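Local coordinates for alcohol dehydrogenase superfamily protein (Novosphingobium aromaticivorans, PDB 3GAZ) that probably acts as an NADP-dependent oxidoreductase of the medium-chain alcohol dehydrogenase family, at residues Asp302-Ser307 and Gly329-Thr334. Numbering follows the deposited sequence.
Sequences DPRTFS and GKIAIT
In the C-terminal beta-alpha-beta unit that adds to the sheet of the GroES-like part of this medium-chain dehydrogenase fold, through strand 332-334 pairing antiparallel with strand 41-43, Asp302-Ser307 runs parallel to Gly329-Thr334, and the two backbones bond directly near their ends. Asp302 N donates to Lys330 O over 2.9 Å, while Thr334 N reaches Phe306 O at 2.7 Å, almost in line with the carbonyl. Between these bonds the chains part around two waters. Water 1 donates to Asp302 O and Arg304 O and accepts from Ala332 N; water 2 accepts from Phe306 N, donates to Ala332 O at 2.7 Å and is hydrogen-bonded to Thr334 OG1. Ala332 N and O thus meet the other segment through water, and Asp302 O has a second partner in Arg126 NH2. Helix 311-319 makes the crossover from one strand to the other and packs over the side bearing Phe306, Ile331 and Ile333. There Ile331 reaches two residues of Asp302-Ser307 with separate branches. Ile331 CG2, anti to its own backbone N, lies 3.7 Å from Phe306 CE2 and equally near CD2, the methyl approaching the ring obliquely at its CD2-CE2 bond; Ile331 CD1 sits 3.6 Å from Asp302 CB and close to CG, the two side chains lying alongside each other. Asp302 CG lies anti to the backbone N (chi1 -175°), and the carboxylate is held by Arg304 of its own segment. OD1 accepts Arg304 N through its anti lone pair, forming an Asx turn, and also takes Arg304 NE. Arg304 NH2 completes a side-on salt bridge to Asp302 OD2 at 2.8 Å, approaching from above the carboxylate plane. Arg328 N also donates to OD2, and Pro325 O receives Arg304 NH1, tying this turn to the loop leading into Gly329.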
# COMPACT_ATOMS: atom_id res chain seq x y z
N ASP A 302 16.59 -6.15 -23.90
CA ASP A 302 16.01 -6.44 -25.21
C ASP A 302 16.13 -5.12 -25.99
O ASP A 302 15.75 -4.06 -25.49
CB ASP A 302 14.55 -6.87 -25.05
CG ASP A 302 13.91 -7.29 -26.36
OD1 ASP A 302 13.78 -6.44 -27.27
OD2 ASP A 302 13.53 -8.47 -26.49
N PRO A 303 16.66 -5.17 -27.23
CA PRO A 303 16.86 -4.01 -28.11
C PRO A 303 15.62 -3.20 -28.43
O PRO A 303 15.71 -2.02 -28.77
CB PRO A 303 17.47 -4.62 -29.37
CG PRO A 303 18.05 -5.93 -28.91
CD PRO A 303 17.03 -6.42 -27.93
N ARG A 304 14.45 -3.82 -28.33
CA ARG A 304 13.19 -3.14 -28.63
C ARG A 304 12.92 -1.95 -27.70
O ARG A 304 13.24 -1.99 -26.51
CB ARG A 304 12.03 -4.13 -28.55
CG ARG A 304 11.92 -5.03 -29.77
CD ARG A 304 10.85 -6.09 -29.58
NE ARG A 304 11.25 -7.11 -28.62
CZ ARG A 304 10.51 -8.16 -28.29
NH1 ARG A 304 9.32 -8.34 -28.85
NH2 ARG A 304 10.97 -9.06 -27.42
N THR A 305 12.33 -0.90 -28.26
CA THR A 305 11.99 0.29 -27.48
C THR A 305 10.48 0.52 -27.46
O THR A 305 9.77 0.10 -28.38
CB THR A 305 12.70 1.55 -28.03
OG1 THR A 305 12.40 1.70 -29.43
CG2 THR A 305 14.21 1.45 -27.84
N PHE A 306 10.01 1.17 -26.39
CA PHE A 306 8.59 1.45 -26.20
C PHE A 306 8.42 2.79 -25.49
O PHE A 306 9.04 3.03 -24.45
CB PHE A 306 7.95 0.34 -25.35
CG PHE A 306 8.13 -1.04 -25.91
CD1 PHE A 306 7.17 -1.60 -26.75
CD2 PHE A 306 9.28 -1.76 -25.63
CE1 PHE A 306 7.35 -2.87 -27.30
CE2 PHE A 306 9.48 -3.03 -26.18
CZ PHE A 306 8.51 -3.58 -27.02
N SER A 307 7.60 3.66 -26.05
CA SER A 307 7.35 4.97 -25.44
C SER A 307 6.30 4.77 -24.36
O SER A 307 5.71 3.70 -24.25
CB SER A 307 6.82 5.95 -26.48
OG SER A 307 5.55 5.52 -26.92
N GLY A 329 16.10 -10.79 -22.68
CA GLY A 329 16.70 -9.87 -21.75
C GLY A 329 15.46 -9.17 -21.23
O GLY A 329 14.36 -9.69 -21.42
N LYS A 330 15.58 -8.01 -20.61
CA LYS A 330 14.40 -7.34 -20.09
C LYS A 330 13.92 -6.19 -20.97
O LYS A 330 14.65 -5.71 -21.84
CB LYS A 330 14.67 -6.87 -18.65
CG LYS A 330 14.89 -8.05 -17.68
CD LYS A 330 15.20 -7.59 -16.25
CE LYS A 330 14.10 -6.69 -15.69
NZ LYS A 330 12.76 -7.36 -15.69
N ILE A 331 12.67 -5.77 -20.75
CA ILE A 331 12.06 -4.70 -21.51
C ILE A 331 12.03 -3.40 -20.72
O ILE A 331 11.61 -3.37 -19.56
CB ILE A 331 10.59 -5.05 -21.88
CG1 ILE A 331 10.55 -6.32 -22.73
CG2 ILE A 331 9.94 -3.87 -22.61
CD1 ILE A 331 11.15 -6.18 -24.12
N ALA A 332 12.46 -2.32 -21.36
CA ALA A 332 12.48 -1.01 -20.74
C ALA A 332 11.60 -0.05 -21.54
O ALA A 332 11.58 -0.08 -22.77
CB ALA A 332 13.90 -0.47 -20.67
N ILE A 333 10.86 0.79 -20.82
CA ILE A 333 10.00 1.77 -21.44
C ILE A 333 10.72 3.10 -21.38
O ILE A 333 11.21 3.49 -20.32
CB ILE A 333 8.67 1.92 -20.66
CG1 ILE A 333 7.90 0.60 -20.69
CG2 ILE A 333 7.85 3.07 -21.24
CD1 ILE A 333 6.81 0.52 -19.64
N THR A 334 10.79 3.80 -22.51
CA THR A 334 11.44 5.10 -22.52
C THR A 334 10.38 6.16 -22.23
O THR A 334 9.51 6.42 -23.07
CB THR A 334 12.08 5.41 -23.89
OG1 THR A 334 13.08 4.43 -24.18
CG2 THR A 334 12.72 6.80 -23.86
O HOH W 1 13.56 -3.14 -24.02
O HOH W 2 12.34 1.80 -24.50